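Local coordinates for protein hypothetical bacterial 6-phosphogluconolactonase (Bacteroides fragilis, PDB 3SCY) that probably hydrolyses 6-phosphogluconolactone, the lactonase step of the pentose phosphate pathway, using a seven-bladed beta-propeller fold, at residues F34-G39 against I313-K318; S121-P126 against L134-V139; F182-N187 against E194-K199. One frame throughout, in Å; residues are numbered along the deposited sequence.

Following the chain from the N terminus, 34-39 comes first, and its partner 313-318 only near the C-terminal end; contact 1 thus spans most of the chain and joins the first and last blades, beside the ring closure made by strand 354-360 on 13-20. Within that span, contact 2 (121-126 with 134-139) and then contact 3 (182-187 with 194-199) close short loops, one after the other without crossing. Each pairs the last two strands of its blade. These blades are adjacent, and V124 of contact 2 packs against F196 and L197 of contact 3. Contact 1 lies on the opposite side of the chain's centre from contacts 2 and 3, about 35 Å from contact 2 between centres.

Contact 1 of 3, residues F34-G39 against I313-K318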
loop_
_atom_site.group_PDB
_atom_site.type_symbol
_atom_site.label_atom_id
_atom_site.label_comp_id
_atom_site.label_asym_id
_atom_site.label_seq_id
_atom_site.Cartn_x
_atom_site.Cartn_y
_atom_site.Cartn_z
ATOM N N PHE A 34 7.734 16.540 -6.727
ATOM C CA PHE A 34 6.643 17.141 -5.945
ATOM C C PHE A 34 7.245 17.955 -4.801
ATOM O O PHE A 34 7.996 17.402 -3.991
ATOM C CB PHE A 34 5.657 16.065 -5.409
ATOM C CG PHE A 34 4.528 16.703 -4.619
ATOM C CD1 PHE A 34 3.424 17.264 -5.270
ATOM C CD2 PHE A 34 4.596 16.801 -3.233
ATOM C CE1 PHE A 34 2.409 17.896 -4.545
ATOM C CE2 PHE A 34 3.568 17.419 -2.510
ATOM C CZ PHE A 34 2.490 17.974 -3.172
ATOM N N ASN A 35 6.898 19.254 -4.710
ATOM C CA ASN A 35 7.437 20.085 -3.640
ATOM C C ASN A 35 6.524 19.996 -2.411
ATOM O O ASN A 35 5.373 20.431 -2.479
ATOM C CB ASN A 35 7.595 21.520 -4.127
ATOM C CG ASN A 35 8.395 22.365 -3.194
ATOM O OD1 ASN A 35 8.143 22.413 -1.981
ATOM N ND2 ASN A 35 9.413 23.010 -3.728
ATOM N N GLU A 36 7.023 19.397 -1.302
ATOM C CA GLU A 36 6.210 19.194 -0.088
ATOM C C GLU A 36 6.092 20.481 0.766
ATOM O O GLU A 36 5.518 20.422 1.848
ATOM C CB GLU A 36 6.695 18.003 0.766
ATOM C CG GLU A 36 8.096 18.123 1.358
ATOM C CD GLU A 36 8.453 17.185 2.500
ATOM O OE1 GLU A 36 7.609 16.343 2.891
ATOM O OE2 GLU A 36 9.571 17.336 3.044
ATOM N N GLU A 37 6.625 21.614 0.295
ATOM C CA GLU A 37 6.453 22.882 1.041
ATOM C C GLU A 37 5.486 23.795 0.270
ATOM O O GLU A 37 4.851 24.665 0.877
ATOM C CB GLU A 37 7.796 23.610 1.346
ATOM C CG GLU A 37 8.752 22.903 2.310
ATOM C CD GLU A 37 8.363 22.556 3.742
ATOM O OE1 GLU A 37 7.521 23.270 4.330
ATOM O OE2 GLU A 37 8.956 21.601 4.298
ATOM N N THR A 38 5.342 23.595 -1.059
ATOM C CA THR A 38 4.460 24.430 -1.892
ATOM C C THR A 38 3.321 23.695 -2.614
ATOM O O THR A 38 2.362 24.349 -3.034
ATOM C CB THR A 38 5.247 25.181 -2.967
ATOM O OG1 THR A 38 5.771 24.232 -3.889
ATOM C CG2 THR A 38 6.359 26.064 -2.395
ATOM N N GLY A 39 3.451 22.373 -2.811
ATOM C CA GLY A 39 2.427 21.609 -3.513
ATOM C C GLY A 39 2.551 21.610 -5.020
ATOM O O GLY A 39 1.717 21.019 -5.710
ATOM N N ILE A 313 0.814 10.706 2.402
ATOM C CA ILE A 313 1.105 11.941 3.140
ATOM C C ILE A 313 2.601 12.234 2.939
ATOM O O ILE A 313 3.436 11.330 3.038
ATOM C CB ILE A 313 0.712 11.812 4.630
ATOM C CG1 ILE A 313 -0.787 11.482 4.755
ATOM C CG2 ILE A 313 1.065 13.099 5.404
ATOM C CD1 ILE A 313 -1.260 11.184 6.156
ATOM N N THR A 314 2.943 13.504 2.702
ATOM C CA THR A 314 4.357 13.865 2.557
ATOM C C THR A 314 5.096 13.644 3.887
ATOM O O THR A 314 4.492 13.784 4.960
ATOM C CB THR A 314 4.484 15.302 2.071
ATOM O OG1 THR A 314 3.843 16.200 3.007
ATOM C CG2 THR A 314 3.946 15.489 0.639
ATOM N N PRO A 315 6.432 13.373 3.837
ATOM C CA PRO A 315 7.183 13.130 5.087
ATOM C C PRO A 315 7.105 14.279 6.102
ATOM O O PRO A 315 7.142 14.012 7.303
ATOM C CB PRO A 315 8.625 12.932 4.601
ATOM C CG PRO A 315 8.460 12.366 3.219
ATOM C CD PRO A 315 7.271 13.119 2.647
ATOM N N ASN A 316 6.952 15.536 5.649
ATOM C CA ASN A 316 6.858 16.685 6.557
ATOM C C ASN A 316 5.426 16.844 7.117
ATOM O O ASN A 316 5.178 17.752 7.905
ATOM C CB ASN A 316 7.333 17.973 5.883
ATOM C CG ASN A 316 6.443 18.529 4.804
ATOM O OD1 ASN A 316 5.441 17.921 4.407
ATOM N ND2 ASN A 316 6.848 19.646 4.227
ATOM N N GLY A 317 4.498 15.990 6.657
ATOM C CA GLY A 317 3.101 16.009 7.098
ATOM C C GLY A 317 2.255 17.127 6.539
ATOM O O GLY A 317 1.079 17.269 6.913
ATOM N N LYS A 318 2.813 17.961 5.649
ATOM C CA LYS A 318 2.086 19.136 5.178
ATOM C C LYS A 318 1.016 18.839 4.125
ATOM O O LYS A 318 0.024 19.560 4.071
ATOM C CB LYS A 318 3.060 20.215 4.647
ATOM C CG LYS A 318 2.377 21.471 4.132
ATOM C CD LYS A 318 3.348 22.571 3.796
ATOM C CE LYS A 318 2.583 23.814 3.412
ATOM N NZ LYS A 318 3.501 24.947 3.149
#
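E36 and N316 meet tip to tip, with the carboxylate stacked on the amide and the two planes only 12° apart. CG of E36 sits between its own backbone N and carbonyl carbon (chi1 63°), and the chain runs extended from there toward the turn. OE1 then accepts the backbone N of N316 at 2.9 Å, on its syn side but somewhat out of the carboxylate plane. The stacking also leaves OE1 of E36 3.1 Å from OD1 of N316, two acceptors side by side, a repulsion probably eased by the donors around each oxygen.

The amide nitrogen works in another direction. ND2 of N316 gives a nearly straight bond (169°) of 2.8 Å to the backbone O of E36, lying in its own amide plane but well above that of the carbonyl. A weak bond joins the same ND2 to OE2 of E37 at 2.9 Å. K318, fully extended, lays CD beside the carbonyl O of E36 and ends with NZ 2.7 Å from the backbone O of E37.

The second shell fixes the amide's rotation. OD1 of N316 is gripped by OG1 of T314 at 2.7 Å and by the backbone N of K318 at 2.9 Å, the latter closing an Asx turn that follows on from the type I turn T314-G317. On the apolar flank, CG2 of T314 touches CE2 of F34 at 3.7 Å.

Further out, R335 and Q337 bond to the carbonyls of G317 and N316, and L14 of strand 13-20 packs on E36, T314 and P315. The contact therefore bridges two neighbouring blades: the turn leaving strand 28-35 meets the turn between strands 310-313 and 319-324, while F34 reaches across to L321 and I332.

Contact 2 of 3, residues S121-P126 against L134-V139; sequences SITVFP and LPASDV
A classic beta bulge interrupts this antiparallel hairpin where S137 and D138 both face V124. The backbone N of V124 donates to O of D138 at 2.9 Å in an almost straight bond (174°), whereas O of V124 has to serve both bulge residues: it accepts N of S137 at 2.8 Å and, weakly, N of D138 at 3.5 Å. Further toward the loop, N of L134 meets O of P126 at 2.9 Å, so the two chains stay tied past the end of the regular strand pairing.

The side chains sort onto the two faces of the sheet. On one, T123 and V139 lie side by side, pointing the same way. CG2 of T123 is anti to its backbone N and reaches CB of A136 at 3.5 Å; OG1 turns instead to T97 and N116. The ring of F125 comes to the same alanine, its CE2 3.9 Å from CB of A136, while its edge, at CD2, meets the carbonyl O of L134 in the ring plane at 3.5 Å. On the other face, CG1 of V124, likewise anti to its backbone N (chi1 178°), touches OG of S137 at 3.6 Å. CB of D138 stands beside the same valine, and the ring of P126 packs over CB of S137.

Strand 111-116 lies on the far flank of 121-126, and I122 reaches L157 and V160 of the next blade. This is the closing hairpin of a four-stranded propeller blade, with its outermost strand entered through a bulge.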
loop_
_atom_site.group_PDB
_atom_site.type_symbol
_atom_site.label_atom_id
_atom_site.label_comp_id
_atom_site.label_asym_id
_atom_site.label_seq_id
_atom_site.Cartn_x
_atom_site.Cartn_y
_atom_site.Cartn_z
ATOM N N SER A 121 -3.057 -16.040 -2.746
ATOM C CA SER A 121 -1.746 -16.538 -2.399
ATOM C C SER A 121 -0.794 -15.369 -2.246
ATOM O O SER A 121 -1.145 -14.214 -2.547
ATOM C CB SER A 121 -1.241 -17.474 -3.503
ATOM O OG SER A 121 -1.161 -16.783 -4.743
ATOM N N ILE A 122 0.438 -15.683 -1.816
ATOM C CA ILE A 122 1.526 -14.732 -1.743
ATOM C C ILE A 122 2.738 -15.374 -2.409
ATOM O O ILE A 122 2.919 -16.606 -2.354
ATOM C CB ILE A 122 1.852 -14.208 -0.321
ATOM C CG1 ILE A 122 2.319 -15.349 0.612
ATOM C CG2 ILE A 122 0.655 -13.439 0.250
ATOM C CD1 ILE A 122 2.800 -14.837 2.001
ATOM N N THR A 123 3.512 -14.562 -3.112
ATOM C CA THR A 123 4.690 -15.058 -3.828
ATOM C C THR A 123 5.944 -14.369 -3.294
ATOM O O THR A 123 5.954 -13.155 -3.105
ATOM C CB THR A 123 4.540 -14.844 -5.359
ATOM O OG1 THR A 123 3.340 -15.467 -5.792
ATOM C CG2 THR A 123 5.713 -15.462 -6.149
ATOM N N VAL A 124 7.018 -15.148 -3.094
ATOM C CA VAL A 124 8.307 -14.645 -2.633
ATOM C C VAL A 124 9.291 -14.714 -3.790
ATOM O O VAL A 124 9.379 -15.772 -4.438
ATOM C CB VAL A 124 8.829 -15.503 -1.426
ATOM C CG1 VAL A 124 10.195 -15.031 -0.942
ATOM C CG2 VAL A 124 7.820 -15.495 -0.278
ATOM N N PHE A 125 10.042 -13.615 -4.012
ATOM C CA PHE A 125 11.111 -13.577 -5.006
ATOM C C PHE A 125 12.400 -13.140 -4.346
ATOM O O PHE A 125 12.427 -12.033 -3.805
ATOM C CB PHE A 125 10.814 -12.582 -6.157
ATOM C CG PHE A 125 9.526 -12.743 -6.914
ATOM C CD1 PHE A 125 8.351 -12.174 -6.440
ATOM C CD2 PHE A 125 9.495 -13.414 -8.131
ATOM C CE1 PHE A 125 7.165 -12.281 -7.155
ATOM C CE2 PHE A 125 8.299 -13.564 -8.823
ATOM C CZ PHE A 125 7.136 -12.987 -8.340
ATOM N N PRO A 126 13.502 -13.906 -4.457
ATOM C CA PRO A 126 14.786 -13.388 -3.976
ATOM C C PRO A 126 15.237 -12.238 -4.884
ATOM O O PRO A 126 14.962 -12.257 -6.092
ATOM C CB PRO A 126 15.751 -14.583 -4.113
ATOM C CG PRO A 126 14.858 -15.799 -4.357
ATOM C CD PRO A 126 13.643 -15.241 -5.074
ATOM N N LEU A 134 15.061 -12.738 -8.925
ATOM C CA LEU A 134 15.228 -14.140 -9.249
ATOM C C LEU A 134 13.826 -14.725 -9.440
ATOM O O LEU A 134 12.834 -14.170 -8.949
ATOM C CB LEU A 134 15.982 -14.907 -8.143
ATOM C CG LEU A 134 17.486 -15.012 -8.293
ATOM C CD1 LEU A 134 18.154 -13.700 -7.977
ATOM C CD2 LEU A 134 18.040 -16.117 -7.399
ATOM N N PRO A 135 13.688 -15.855 -10.120
ATOM C CA PRO A 135 12.363 -16.500 -10.224
ATOM C C PRO A 135 11.777 -16.786 -8.842
ATOM O O PRO A 135 12.533 -16.938 -7.884
ATOM C CB PRO A 135 12.665 -17.809 -10.962
ATOM C CG PRO A 135 13.913 -17.520 -11.721
ATOM C CD PRO A 135 14.726 -16.648 -10.810
ATOM N N ALA A 136 10.451 -16.840 -8.727
ATOM C CA ALA A 136 9.817 -17.057 -7.420
ATOM C C ALA A 136 10.450 -18.226 -6.669
ATOM O O ALA A 136 10.750 -19.257 -7.286
ATOM C CB ALA A 136 8.350 -17.313 -7.602
ATOM N N SER A 137 10.747 -18.037 -5.377
ATOM C CA SER A 137 11.317 -19.106 -4.543
ATOM C C SER A 137 10.235 -19.763 -3.704
ATOM O O SER A 137 10.441 -20.873 -3.214
ATOM C CB SER A 137 12.422 -18.578 -3.635
ATOM O OG SER A 137 11.910 -17.486 -2.885
ATOM N N ASP A 138 9.059 -19.111 -3.560
ATOM C CA ASP A 138 7.943 -19.691 -2.803
ATOM C C ASP A 138 6.627 -19.101 -3.256
ATOM O O ASP A 138 6.568 -17.927 -3.595
ATOM C CB ASP A 138 8.144 -19.435 -1.303
ATOM C CG ASP A 138 7.436 -20.375 -0.349
ATOM O OD1 ASP A 138 6.824 -21.380 -0.830
ATOM O OD2 ASP A 138 7.580 -20.185 0.885
ATOM N N VAL A 139 5.593 -19.929 -3.327
ATOM C CA VAL A 139 4.201 -19.539 -3.627
ATOM C C VAL A 139 3.385 -20.183 -2.509
ATOM O O VAL A 139 3.368 -21.421 -2.398
ATOM C CB VAL A 139 3.689 -19.904 -5.052
ATOM C CG1 VAL A 139 2.235 -19.450 -5.263
ATOM C CG2 VAL A 139 4.575 -19.310 -6.133
#

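Contact 3 of 3, residues F182-N187 against E194-K199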
loop_
_atom_site.group_PDB
_atom_site.type_symbol
_atom_site.label_atom_id
_atom_site.label_comp_id
_atom_site.label_asym_id
_atom_site.label_seq_id
_atom_site.Cartn_x
_atom_site.Cartn_y
_atom_site.Cartn_z
ATOM N N PHE A 182 3.415 -15.001 9.380
ATOM C CA PHE A 182 4.600 -15.766 9.044
ATOM C C PHE A 182 5.793 -15.260 9.799
ATOM O O PHE A 182 5.929 -14.054 10.048
ATOM C CB PHE A 182 4.891 -15.688 7.541
ATOM C CG PHE A 182 3.800 -16.276 6.685
ATOM C CD1 PHE A 182 2.709 -15.506 6.293
ATOM C CD2 PHE A 182 3.838 -17.612 6.308
ATOM C CE1 PHE A 182 1.687 -16.061 5.516
ATOM C CE2 PHE A 182 2.810 -18.171 5.550
ATOM C CZ PHE A 182 1.737 -17.394 5.166
ATOM N N ASN A 183 6.664 -16.185 10.158
ATOM C CA ASN A 183 7.950 -15.870 10.731
ATOM C C ASN A 183 8.886 -15.568 9.580
ATOM O O ASN A 183 8.881 -16.292 8.578
ATOM C CB ASN A 183 8.486 -17.067 11.544
ATOM C CG ASN A 183 7.654 -17.497 12.715
ATOM O OD1 ASN A 183 6.936 -16.717 13.331
ATOM N ND2 ASN A 183 7.684 -18.784 13.021
ATOM N N ILE A 184 9.695 -14.518 9.704
ATOM C CA ILE A 184 10.681 -14.173 8.685
ATOM C C ILE A 184 12.061 -14.718 9.041
ATOM O O ILE A 184 12.479 -14.646 10.207
ATOM C CB ILE A 184 10.745 -12.637 8.548
ATOM C CG1 ILE A 184 9.606 -12.153 7.621
ATOM C CG2 ILE A 184 12.137 -12.139 8.111
ATOM C CD1 ILE A 184 9.495 -10.615 7.548
ATOM N N ASN A 185 12.727 -15.331 8.044
ATOM C CA ASN A 185 14.117 -15.746 8.144
ATOM C C ASN A 185 14.932 -14.579 7.576
ATOM O O ASN A 185 14.957 -14.388 6.356
ATOM C CB ASN A 185 14.370 -17.051 7.404
ATOM C CG ASN A 185 15.833 -17.354 7.291
ATOM O OD1 ASN A 185 16.679 -16.656 7.851
ATOM N ND2 ASN A 185 16.177 -18.438 6.624
ATOM N N PRO A 186 15.532 -13.720 8.448
ATOM C CA PRO A 186 16.211 -12.512 7.939
ATOM C C PRO A 186 17.480 -12.809 7.153
ATOM O O PRO A 186 18.000 -11.938 6.453
ATOM C CB PRO A 186 16.541 -11.744 9.231
ATOM C CG PRO A 186 16.748 -12.825 10.246
ATOM C CD PRO A 186 15.667 -13.832 9.917
ATOM N N ASN A 187 17.961 -14.064 7.209
ATOM C CA ASN A 187 19.161 -14.412 6.479
ATOM C C ASN A 187 18.833 -14.887 5.061
ATOM O O ASN A 187 19.737 -14.950 4.240
ATOM C CB ASN A 187 19.930 -15.497 7.229
ATOM C CG ASN A 187 20.601 -14.998 8.489
ATOM O OD1 ASN A 187 20.855 -13.798 8.659
ATOM N ND2 ASN A 187 20.957 -15.911 9.374
ATOM N N GLU A 194 17.841 -20.137 1.355
ATOM C CA GLU A 194 17.062 -20.528 2.544
ATOM C C GLU A 194 15.618 -20.055 2.358
ATOM O O GLU A 194 15.350 -19.048 1.664
ATOM C CB GLU A 194 17.646 -19.949 3.851
ATOM C CG GLU A 194 19.068 -20.398 4.151
ATOM C CD GLU A 194 19.717 -19.738 5.352
ATOM O OE1 GLU A 194 18.980 -19.162 6.183
ATOM O OE2 GLU A 194 20.964 -19.814 5.475
ATOM N N LYS A 195 14.682 -20.758 3.025
ATOM C CA LYS A 195 13.277 -20.361 2.938
ATOM C C LYS A 195 13.058 -19.050 3.711
ATOM O O LYS A 195 13.513 -18.933 4.856
ATOM C CB LYS A 195 12.391 -21.485 3.498
ATOM C CG LYS A 195 10.901 -21.307 3.238
ATOM C CD LYS A 195 10.202 -22.623 3.643
ATOM C CE LYS A 195 8.831 -22.739 3.043
ATOM N NZ LYS A 195 8.069 -23.877 3.634
ATOM N N PHE A 196 12.339 -18.097 3.099
ATOM C CA PHE A 196 12.106 -16.815 3.731
ATOM C C PHE A 196 11.004 -16.888 4.805
ATOM O O PHE A 196 11.173 -16.344 5.907
ATOM C CB PHE A 196 11.737 -15.778 2.642
ATOM C CG PHE A 196 11.556 -14.346 3.088
ATOM C CD1 PHE A 196 12.426 -13.770 4.006
ATOM C CD2 PHE A 196 10.532 -13.562 2.566
ATOM C CE1 PHE A 196 12.267 -12.438 4.408
ATOM C CE2 PHE A 196 10.400 -12.222 2.938
ATOM C CZ PHE A 196 11.251 -11.679 3.873
ATOM N N LEU A 197 9.841 -17.451 4.442
ATOM C CA LEU A 197 8.680 -17.452 5.327
ATOM C C LEU A 197 8.276 -18.815 5.808
ATOM O O LEU A 197 8.264 -19.765 5.034
ATOM C CB LEU A 197 7.472 -16.848 4.596
ATOM C CG LEU A 197 7.648 -15.432 4.023
ATOM C CD1 LEU A 197 6.401 -14.999 3.242
ATOM C CD2 LEU A 197 8.022 -14.442 5.115
ATOM N N THR A 198 7.892 -18.898 7.083
ATOM C CA THR A 198 7.340 -20.105 7.701
ATOM C C THR A 198 6.090 -19.688 8.450
ATOM O O THR A 198 6.053 -18.588 8.998
ATOM C CB THR A 198 8.364 -20.782 8.612
ATOM O OG1 THR A 198 8.866 -19.817 9.541
ATOM C CG2 THR A 198 9.521 -21.389 7.833
ATOM N N LYS A 199 5.068 -20.573 8.520
ATOM C CA LYS A 199 3.826 -20.191 9.211
ATOM C C LYS A 199 4.103 -19.907 10.697
ATOM O O LYS A 199 4.911 -20.594 11.317
ATOM C CB LYS A 199 2.754 -21.271 9.016
ATOM C CG LYS A 199 2.243 -21.299 7.572
ATOM C CD LYS A 199 1.057 -22.228 7.405
ATOM C CE LYS A 199 0.457 -22.120 6.025
ATOM N NZ LYS A 199 -0.688 -23.055 5.856
HETATM O O HOH W 1 11.085 -18.362 8.484
#
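I184 is packed closely against F196 and L197, the three side chains pointing the same way; F196 and L197 go on to touch the preceding blade. CG1 of I184 lies 3.7 Å from CD2 of L197, and CG2 of I184 is equally close, 3.7 Å, to CE1 of F196. CD2 of L197 also covers one face of the F196 ring, toward its rim, while the carbonyl O of N185 meets the edge of that ring in its plane. At the other end, F182 and K199 run side by side, with CE2 of the ring 3.8 Å from CG of the lysine. Between the strands the backbones bond N of N183 to O of T198 at 2.7 Å, N of T198 to O of N183 at 3.2 Å, and N of N185 to O of F196 at 2.8 Å.

The looser side carries N183 and the exposed T198, whose OG1 lies near CB of N183; a water bridges O of N183 and OG1 of T198. Beyond the strands, CG of N185 is anti to the backbone N (chi1 170°), which carries the amide toward 194-195; ND2 donates to OE1 of E194 at 2.9 Å by the anti lone pair, in a straight bond (172°), and also to O of K195 at 3.2 Å. OD1 of N185 accepts N of N187, an Asx turn.

This is the outer hairpin, third strand to fourth, of a four-stranded blade, the repeating unit of a beta-propeller, with L197 packing on I122, V124 and I140 of the neighbouring blade.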